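Local coordinates for protein phosphoribosylaminoimidazole-succinocarboxamide synthase (Pyrococcus horikoshii, PDB 4O7Y) that catalyses the ATP-dependent joining of L-aspartate to a carboxylated aminoimidazole ribonucleotide, giving SAICAR in de novo purine biosynthesis, at residues W47-L52 and E191-T196; V90-V95 and V172-E177; N94-S99 and E108-P113. All coordinates share one frame; numbering follows the deposited sequence.

Contact 1 of 3, residues W47-L52 and E191-T196. With C5P (cytidine-5'-monophosphate), chain B.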
# COMPACT_ATOMS: atom_id res chain seq x y z
N TRP A 47 -6.79 24.10 -22.61
CA TRP A 47 -7.94 23.92 -23.50
C TRP A 47 -8.19 22.48 -23.79
O TRP A 47 -9.32 22.00 -23.65
CB TRP A 47 -7.76 24.70 -24.79
CG TRP A 47 -9.02 24.82 -25.60
CD1 TRP A 47 -9.96 25.85 -25.56
CD2 TRP A 47 -9.53 23.87 -26.60
NE1 TRP A 47 -10.99 25.61 -26.44
CE2 TRP A 47 -10.80 24.44 -27.10
CE3 TRP A 47 -9.09 22.65 -27.11
CZ2 TRP A 47 -11.56 23.79 -28.06
CZ3 TRP A 47 -9.87 22.01 -28.08
CH2 TRP A 47 -11.08 22.56 -28.54
N LEU A 48 -7.14 21.77 -24.19
CA LEU A 48 -7.22 20.34 -24.45
C LEU A 48 -7.72 19.57 -23.24
O LEU A 48 -8.64 18.77 -23.36
CB LEU A 48 -5.87 19.79 -24.92
CG LEU A 48 -5.58 20.24 -26.35
CD1 LEU A 48 -4.08 20.19 -26.62
CD2 LEU A 48 -6.39 19.48 -27.41
N ASN A 49 -7.12 19.82 -22.08
CA ASN A 49 -7.46 19.06 -20.88
C ASN A 49 -8.89 19.37 -20.40
O ASN A 49 -9.58 18.47 -19.92
CB ASN A 49 -6.41 19.26 -19.77
CG ASN A 49 -5.11 18.52 -20.07
OD1 ASN A 49 -5.01 17.74 -21.00
ND2 ASN A 49 -4.10 18.78 -19.27
N ALA A 50 -9.31 20.63 -20.55
CA ALA A 50 -10.68 21.05 -20.24
C ALA A 50 -11.69 20.31 -21.12
O ALA A 50 -12.61 19.65 -20.63
CB ALA A 50 -10.83 22.56 -20.41
N GLN A 51 -11.49 20.41 -22.43
CA GLN A 51 -12.37 19.77 -23.40
C GLN A 51 -12.48 18.26 -23.17
O GLN A 51 -13.58 17.68 -23.22
CB GLN A 51 -11.89 20.03 -24.84
CG GLN A 51 -11.89 21.49 -25.25
CD GLN A 51 -13.23 22.15 -25.04
OE1 GLN A 51 -14.25 21.67 -25.53
NE2 GLN A 51 -13.24 23.25 -24.30
N LEU A 52 -11.34 17.62 -22.95
CA LEU A 52 -11.34 16.16 -22.79
C LEU A 52 -12.02 15.71 -21.48
O LEU A 52 -12.70 14.66 -21.44
CB LEU A 52 -9.93 15.59 -22.95
CG LEU A 52 -9.43 15.71 -24.39
CD1 LEU A 52 -7.91 15.53 -24.45
CD2 LEU A 52 -10.12 14.75 -25.35
N GLU A 191 -10.31 15.91 -12.51
CA GLU A 191 -10.27 15.92 -13.98
C GLU A 191 -10.06 14.52 -14.54
O GLU A 191 -9.65 13.61 -13.82
CB GLU A 191 -9.13 16.86 -14.50
CG GLU A 191 -7.72 16.26 -14.44
CD GLU A 191 -6.61 17.20 -14.92
OE1 GLU A 191 -6.43 17.40 -16.14
OE2 GLU A 191 -5.88 17.71 -14.06
N ILE A 192 -10.29 14.37 -15.85
CA ILE A 192 -9.92 13.14 -16.57
C ILE A 192 -9.33 13.62 -17.90
O ILE A 192 -10.07 14.05 -18.78
CB ILE A 192 -11.12 12.15 -16.81
CG1 ILE A 192 -11.81 11.74 -15.50
CG2 ILE A 192 -10.66 10.85 -17.47
CD1 ILE A 192 -13.05 10.89 -15.71
N SER A 193 -8.01 13.52 -18.02
CA SER A 193 -7.32 14.04 -19.18
C SER A 193 -6.04 13.26 -19.48
O SER A 193 -5.66 12.32 -18.74
CB SER A 193 -6.96 15.51 -18.93
OG SER A 193 -5.95 15.60 -17.95
N PRO A 194 -5.35 13.64 -20.57
CA PRO A 194 -4.05 13.00 -20.82
C PRO A 194 -2.99 13.35 -19.75
O PRO A 194 -1.90 12.78 -19.76
CB PRO A 194 -3.64 13.57 -22.19
CG PRO A 194 -4.93 14.01 -22.83
CD PRO A 194 -5.72 14.57 -21.67
N ASP A 195 -3.30 14.31 -18.87
CA ASP A 195 -2.44 14.59 -17.70
C ASP A 195 -2.58 13.49 -16.65
O ASP A 195 -1.59 13.11 -16.00
CB ASP A 195 -2.83 15.92 -17.03
CG ASP A 195 -2.02 17.12 -17.53
OD1 ASP A 195 -1.97 18.11 -16.79
OD2 ASP A 195 -1.46 17.09 -18.65
N THR A 196 -3.81 12.99 -16.48
CA THR A 196 -4.13 12.07 -15.39
C THR A 196 -4.39 10.62 -15.81
O THR A 196 -4.82 9.82 -15.00
CB THR A 196 -5.33 12.60 -14.56
OG1 THR A 196 -6.49 12.67 -15.38
CG2 THR A 196 -5.02 13.98 -13.97
O3P C5P B . 1.68 5.68 -9.96
P C5P B . 2.14 6.25 -11.31
O1P C5P B . 3.07 7.42 -11.20
O2P C5P B . 2.59 5.16 -12.25
O5' C5P B . 0.87 6.89 -12.02
C5' C5P B . -0.34 6.12 -12.21
C4' C5P B . -1.36 6.90 -13.06
O4' C5P B . -1.98 7.87 -12.22
C3' C5P B . -0.75 7.70 -14.23
O3' C5P B . -1.71 7.78 -15.29
C2' C5P B . -0.53 9.09 -13.69
O2' C5P B . -0.62 10.09 -14.72
C1' C5P B . -1.69 9.20 -12.69
N1 C5P B . -1.38 10.08 -11.56
C2 C5P B . -1.95 11.40 -11.50
N3 C5P B . -1.67 12.21 -10.44
C4 C5P B . -0.86 11.77 -9.45
C5 C5P B . -0.27 10.49 -9.49
C6 C5P B . -0.55 9.65 -10.57
O2 C5P B . -2.71 11.80 -12.40
N4 C5P B . -0.58 12.58 -8.41

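Contact 2 of 3, residues V90-V95 and V172-E177. With C5P (cytidine-5'-monophosphate), chain B.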
# COMPACT_ATOMS: atom_id res chain seq x y z
N VAL A 90 -7.08 7.87 -6.45
CA VAL A 90 -7.52 6.49 -6.66
C VAL A 90 -7.03 6.08 -8.04
O VAL A 90 -7.41 6.68 -9.04
CB VAL A 90 -9.05 6.33 -6.53
CG1 VAL A 90 -9.45 4.87 -6.71
CG2 VAL A 90 -9.54 6.84 -5.16
N VAL A 91 -6.12 5.11 -8.08
CA VAL A 91 -5.44 4.77 -9.33
C VAL A 91 -5.90 3.38 -9.80
O VAL A 91 -5.84 2.41 -9.03
CB VAL A 91 -3.90 4.80 -9.15
CG1 VAL A 91 -3.18 4.25 -10.39
CG2 VAL A 91 -3.40 6.22 -8.86
N VAL A 92 -6.36 3.29 -11.04
CA VAL A 92 -6.80 2.01 -11.63
C VAL A 92 -5.78 1.68 -12.73
O VAL A 92 -5.45 2.55 -13.52
CB VAL A 92 -8.21 2.12 -12.25
CG1 VAL A 92 -8.67 0.77 -12.77
CG2 VAL A 92 -9.19 2.66 -11.24
N ARG A 93 -5.30 0.44 -12.75
CA ARG A 93 -4.24 0.03 -13.68
C ARG A 93 -4.64 -1.25 -14.45
O ARG A 93 -5.06 -2.23 -13.85
CB ARG A 93 -2.92 -0.15 -12.92
CG ARG A 93 -2.79 0.79 -11.71
CD ARG A 93 -1.43 0.73 -11.02
NE ARG A 93 -0.41 1.34 -11.85
CZ ARG A 93 0.32 2.42 -11.55
NH1 ARG A 93 0.21 3.06 -10.38
NH2 ARG A 93 1.20 2.84 -12.45
N ASN A 94 -4.56 -1.19 -15.78
CA ASN A 94 -4.84 -2.34 -16.67
C ASN A 94 -3.58 -2.97 -17.24
O ASN A 94 -3.52 -4.19 -17.45
CB ASN A 94 -5.76 -1.91 -17.81
CG ASN A 94 -7.07 -1.32 -17.30
OD1 ASN A 94 -7.80 -1.98 -16.53
ND2 ASN A 94 -7.34 -0.08 -17.66
N VAL A 95 -2.56 -2.13 -17.43
CA VAL A 95 -1.31 -2.50 -18.07
C VAL A 95 -0.17 -1.97 -17.20
O VAL A 95 -0.27 -0.84 -16.70
CB VAL A 95 -1.27 -1.87 -19.47
CG1 VAL A 95 0.11 -2.01 -20.11
CG2 VAL A 95 -2.36 -2.49 -20.36
N VAL A 172 -4.13 2.54 -20.30
CA VAL A 172 -3.07 1.82 -19.60
C VAL A 172 -3.31 1.91 -18.07
O VAL A 172 -3.33 0.91 -17.37
CB VAL A 172 -1.69 2.36 -20.03
CG1 VAL A 172 -0.61 2.07 -18.98
CG2 VAL A 172 -1.30 1.80 -21.40
N ASP A 173 -3.54 3.13 -17.58
CA ASP A 173 -3.89 3.36 -16.16
C ASP A 173 -4.46 4.77 -16.05
O ASP A 173 -4.47 5.50 -17.04
CB ASP A 173 -2.70 3.12 -15.20
CG ASP A 173 -1.47 4.05 -15.48
OD1 ASP A 173 -1.61 5.22 -15.88
OD2 ASP A 173 -0.33 3.60 -15.27
N PHE A 174 -4.96 5.16 -14.87
CA PHE A 174 -5.43 6.53 -14.69
C PHE A 174 -5.70 6.82 -13.22
O PHE A 174 -5.83 5.90 -12.41
CB PHE A 174 -6.71 6.84 -15.52
CG PHE A 174 -7.89 5.98 -15.16
CD1 PHE A 174 -8.90 6.46 -14.33
CD2 PHE A 174 -8.01 4.68 -15.66
CE1 PHE A 174 -9.99 5.67 -13.99
CE2 PHE A 174 -9.11 3.89 -15.33
CZ PHE A 174 -10.11 4.38 -14.48
N LYS A 175 -5.81 8.09 -12.91
CA LYS A 175 -6.04 8.52 -11.54
C LYS A 175 -7.38 9.28 -11.47
O LYS A 175 -7.67 10.15 -12.33
CB LYS A 175 -4.91 9.43 -11.06
CG LYS A 175 -5.02 9.91 -9.60
CD LYS A 175 -5.82 11.22 -9.47
CE LYS A 175 -5.06 12.44 -10.03
NZ LYS A 175 -5.94 13.66 -10.05
N LEU A 176 -8.14 8.97 -10.42
CA LEU A 176 -9.38 9.61 -10.08
C LEU A 176 -9.36 10.24 -8.69
O LEU A 176 -8.58 9.81 -7.79
CB LEU A 176 -10.54 8.59 -10.10
CG LEU A 176 -10.88 7.89 -11.42
CD1 LEU A 176 -12.06 6.95 -11.19
CD2 LEU A 176 -11.18 8.87 -12.57
N GLU A 177 -10.23 11.23 -8.50
CA GLU A 177 -10.47 11.81 -7.17
C GLU A 177 -11.97 11.93 -6.93
O GLU A 177 -12.77 11.98 -7.88
CB GLU A 177 -9.78 13.17 -7.02
CG GLU A 177 -8.27 13.14 -7.30
CD GLU A 177 -7.56 14.43 -6.90
OE1 GLU A 177 -8.12 15.25 -6.15
OE2 GLU A 177 -6.43 14.61 -7.32
O3P C5P B . 1.68 5.68 -9.96
P C5P B . 2.14 6.25 -11.31
O1P C5P B . 3.07 7.42 -11.20
O2P C5P B . 2.59 5.16 -12.25
O5' C5P B . 0.87 6.89 -12.02
C5' C5P B . -0.34 6.12 -12.21
C4' C5P B . -1.36 6.90 -13.06
O4' C5P B . -1.98 7.87 -12.22
C3' C5P B . -0.75 7.70 -14.23
O3' C5P B . -1.71 7.78 -15.29
C2' C5P B . -0.53 9.09 -13.69
O2' C5P B . -0.62 10.09 -14.72
C1' C5P B . -1.69 9.20 -12.69
N1 C5P B . -1.38 10.08 -11.56
C2 C5P B . -1.95 11.40 -11.50
N3 C5P B . -1.67 12.21 -10.44
C4 C5P B . -0.86 11.77 -9.45
C5 C5P B . -0.27 10.49 -9.49
C6 C5P B . -0.55 9.65 -10.57
O2 C5P B . -2.71 11.80 -12.40
N4 C5P B . -0.58 12.58 -8.41
O HOH W 1 0.07 0.97 -14.64

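Contact 3 of 3, residues N94-S99 and E108-P113. With C5P (cytidine-5'-monophosphate), chain B.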
# COMPACT_ATOMS: atom_id res chain seq x y z
N ASN A 94 -4.56 -1.19 -15.78
CA ASN A 94 -4.84 -2.34 -16.67
C ASN A 94 -3.58 -2.97 -17.24
O ASN A 94 -3.52 -4.19 -17.45
CB ASN A 94 -5.76 -1.91 -17.81
CG ASN A 94 -7.07 -1.32 -17.30
OD1 ASN A 94 -7.80 -1.98 -16.53
ND2 ASN A 94 -7.34 -0.08 -17.66
N VAL A 95 -2.56 -2.13 -17.43
CA VAL A 95 -1.31 -2.50 -18.07
C VAL A 95 -0.17 -1.97 -17.20
O VAL A 95 -0.27 -0.84 -16.70
CB VAL A 95 -1.27 -1.87 -19.47
CG1 VAL A 95 0.11 -2.01 -20.11
CG2 VAL A 95 -2.36 -2.49 -20.36
N VAL A 96 0.88 -2.77 -16.97
CA VAL A 96 2.02 -2.34 -16.14
C VAL A 96 2.77 -1.14 -16.76
O VAL A 96 3.18 -1.13 -17.96
CB VAL A 96 2.98 -3.52 -15.78
CG1 VAL A 96 4.19 -3.03 -15.02
CG2 VAL A 96 2.27 -4.55 -14.93
N ALA A 97 2.95 -0.12 -15.93
CA ALA A 97 3.67 1.10 -16.33
C ALA A 97 3.97 1.91 -15.07
O ALA A 97 3.40 1.66 -14.00
CB ALA A 97 2.83 1.92 -17.32
N GLY A 98 4.87 2.88 -15.19
CA GLY A 98 5.08 3.86 -14.13
C GLY A 98 5.51 3.19 -12.85
O GLY A 98 6.30 2.24 -12.87
N SER A 99 4.95 3.63 -11.74
CA SER A 99 5.37 3.17 -10.41
C SER A 99 5.09 1.68 -10.12
O SER A 99 5.73 1.08 -9.27
CB SER A 99 4.71 4.05 -9.33
OG SER A 99 3.33 3.73 -9.23
N GLU A 108 7.13 -3.22 -18.15
CA GLU A 108 6.32 -2.22 -18.82
C GLU A 108 5.54 -2.87 -19.96
O GLU A 108 6.13 -3.51 -20.83
CB GLU A 108 7.25 -1.17 -19.42
CG GLU A 108 6.54 -0.15 -20.30
CD GLU A 108 6.40 1.20 -19.63
OE1 GLU A 108 5.55 2.01 -20.06
OE2 GLU A 108 7.13 1.47 -18.65
N GLY A 109 4.23 -2.69 -19.98
CA GLY A 109 3.43 -3.27 -21.07
C GLY A 109 2.78 -4.60 -20.71
O GLY A 109 1.93 -5.10 -21.44
N TYR A 110 3.17 -5.19 -19.59
CA TYR A 110 2.50 -6.40 -19.13
C TYR A 110 0.99 -6.16 -18.98
O TYR A 110 0.54 -5.17 -18.36
CB TYR A 110 3.14 -6.89 -17.84
CG TYR A 110 2.69 -8.24 -17.28
CD1 TYR A 110 3.51 -9.38 -17.40
CD2 TYR A 110 1.48 -8.36 -16.56
CE1 TYR A 110 3.12 -10.60 -16.85
CE2 TYR A 110 1.10 -9.58 -15.98
CZ TYR A 110 1.93 -10.69 -16.13
OH TYR A 110 1.54 -11.88 -15.57
N GLU A 111 0.20 -7.03 -19.59
CA GLU A 111 -1.24 -6.93 -19.49
C GLU A 111 -1.70 -7.65 -18.23
O GLU A 111 -1.46 -8.85 -18.05
CB GLU A 111 -1.92 -7.49 -20.72
CG GLU A 111 -3.38 -7.14 -20.80
CD GLU A 111 -4.10 -8.01 -21.80
OE1 GLU A 111 -4.47 -7.50 -22.86
OE2 GLU A 111 -4.27 -9.21 -21.51
N LEU A 112 -2.32 -6.90 -17.33
CA LEU A 112 -2.70 -7.49 -16.06
C LEU A 112 -3.89 -8.44 -16.26
O LEU A 112 -4.77 -8.14 -17.09
CB LEU A 112 -3.04 -6.40 -15.02
CG LEU A 112 -1.84 -5.55 -14.59
CD1 LEU A 112 -2.27 -4.27 -13.85
CD2 LEU A 112 -0.88 -6.35 -13.72
N PRO A 113 -3.93 -9.55 -15.49
CA PRO A 113 -5.05 -10.49 -15.58
C PRO A 113 -6.38 -9.81 -15.17
O PRO A 113 -7.42 -10.12 -15.74
CB PRO A 113 -4.66 -11.62 -14.60
CG PRO A 113 -3.68 -10.99 -13.63
CD PRO A 113 -2.98 -9.90 -14.41
O3P C5P B . 1.68 5.68 -9.96
P C5P B . 2.14 6.25 -11.31
O1P C5P B . 3.07 7.42 -11.20
O2P C5P B . 2.59 5.16 -12.25
O5' C5P B . 0.87 6.89 -12.02
C5' C5P B . -0.34 6.12 -12.21
C4' C5P B . -1.36 6.90 -13.06
O4' C5P B . -1.98 7.87 -12.22
C3' C5P B . -0.75 7.70 -14.23
O3' C5P B . -1.71 7.78 -15.29
C2' C5P B . -0.53 9.09 -13.69
O2' C5P B . -0.62 10.09 -14.72
C1' C5P B . -1.69 9.20 -12.69
N1 C5P B . -1.38 10.08 -11.56
C2 C5P B . -1.95 11.40 -11.50
N3 C5P B . -1.67 12.21 -10.44
C4 C5P B . -0.86 11.77 -9.45
C5 C5P B . -0.27 10.49 -9.49
C6 C5P B . -0.55 9.65 -10.57
O2 C5P B . -2.71 11.80 -12.40
N4 C5P B . -0.58 12.58 -8.41
O HOH W 2 -5.67 -6.02 -17.84
O HOH W 3 5.81 3.65 -17.62

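Contact 1 of 3, residues W47-L52 and E191-T196
With its CG turned away from the carbonyl carbon and set beside the backbone N (chi1 -73°), Asn-49 holds its amide out from helix 45-62 against Ser-193, Pro-194 and Asp-195. The two ends of that amide meet different surroundings. ND2 stands 3.2 Å from CG of Asp-195 and about as far from the two carboxylate oxygens, so it lies over the flat of the carboxylate; the amide and carboxylate planes are turned 73° apart. OD1 abuts the CD corner of the proline, 3.3 Å from CD of Pro-194, and CB of Ser-193. It is buried with no hydrogen-bonding partner in the model. One helical turn on, CD1 of Leu-52 reaches the same proline at 3.7 Å from CD of Pro-194, the two side chains crossing at about a right angle.

The loop brings its own order to this meeting. Ser-193 has OG between its backbone N and carbonyl carbon (chi1 70°), from where OG accepts from Asp-195 N at 3.1 Å, an ST turn. The same OG donates to OE1 of Glu-191 at 2.6 Å, approaching from above the carboxylate plane. Ser-193 N bonds to OG1 of Thr-196 at 3.2 Å. These three bonds, all internal to 191-196, shape the surface that Asn-49 meets, and Thr-196 CA lies 3.3 Å from O2 of the bound cytidine-5'-monophosphate.

Asp-195 is anchored through OD1 by a salt bridge to Lys-45 and through OD2 by Tyr-224 OH, while Lys-13 pairs with Glu-191. Tyr-224, from helix 220-232, packs on both Asn-49 and Pro-194; Phe-27 of strand 22-27 touches Asn-49 and Glu-191, so the loop before strand 197-201 is wedged among two helices and a strand.

Contact 2 of 3, residues V90-V95 and V172-E177
Arg-93 and Asp-173 face each other as a non-hydrogen-bonded pair of two antiparallel strands, 84-93 and 169-180, central members of the sheet that carries the nucleotide. Their side chains run side by side. Asp-173 takes chi1 60°, with CG between its backbone N and carbonyl carbon, which sets OD1 2.6 Å from O3' of the cytidine-5'-monophosphate, whose hydroxyl donates to it. Arg-93, modelled in two conformers, is described here in one: bent at chi3 (71°), it sends NH1 to O3P at 3.0 Å and NH2 to O2P at 2.7 Å. NH2 is also 3.3 Å from OD2 of Asp-173, but that oxygen lies well out of the guanidinium plane, making this salt bridge one of charge alone.

Lys-175, bent at chi2 and chi3, passes along the base, its CE 3.4 Å from O2 of the nucleotide, before NZ pairs with Glu-177 and Asp-190. On the other face, Val-92 CB packs 3.7 Å from CE2 of Phe-174.

Past Arg-93 the strand turns a corner in the manner of a classic beta bulge: Val-172 O accepts from both Asn-94 N at 2.9 Å and Val-95 N at 3.1 Å.

Contact 3 of 3, residues N94-S99 and E108-P113
Leu-112 N donates to Asn-94 O at 3.0 Å, and the side chain of the same leucine bends back over that carbonyl, its CB 3.3 Å from Asn-94 O. CG sits beside the backbone N of Leu-112 (chi1 -67°), and from there CD2 meets CG2 of Val-96 at 3.8 Å, the side chains crossing at about a right angle. That methyl of Val-96 also touches CB of Tyr-110. The backbone of Val-96 is gripped at both ends: its N donates to Tyr-110 O at 2.8 Å, and its O accepts from Gly-109 N along a nearly straight bond of 173°. Val-95 CG1 packs 3.7 Å from CA of Gly-109.

These bonds close the base of the hairpin connection from strand 84-93 to strand 111-121. Cut back to an alanine, the side chain of Leu-112 would lose the CD2 that meets Val-96 CG2, which is likely to open a gap beside Asn-94 and toward Val-138 of the second subunit, which packs on this leucine.

Glu-108, its chain bent at chi2, reaches back to Gly-98 through a water 2.7 Å from both Glu-108 OE2 and Gly-98 N; Lys-101 forms a salt bridge with the same carboxylate. Gly-98 has positive phi, and a CB on it would run into O2P of the nucleotide. The next residue, Ser-99, holds the phosphate twice, with N to O2P and with OG 2.7 Å from O3P of the cytidine-5'-monophosphate.

Overall arrangement
Cytidine-5'-monophosphate is touched by all three contacts: contact 1 at base O2 and ribose O2', contact 2 along base, ribose and phosphate, contact 3 at the phosphate. Contacts 2 and 3, centres about 11 Å apart, share Asn-94 and Val-95, and Arg-93 NH1 comes within 3.4 Å of Ser-99 OG, so the two phosphate-binding side chains lie against each other. The centres of contacts 1 and 2 are about 15 Å apart, bridged by a probable hydrogen bond of 2.9 Å from Lys-175 N to Thr-196 O. Contacts 1 and 3 have centres about 22 Å apart, nearest atoms about 11 Å, so they do not touch. Arg-198 and Arg-214 also bind the nucleotide, consistent with a site for a ribonucleotide 5'-phosphate such as the substrate's.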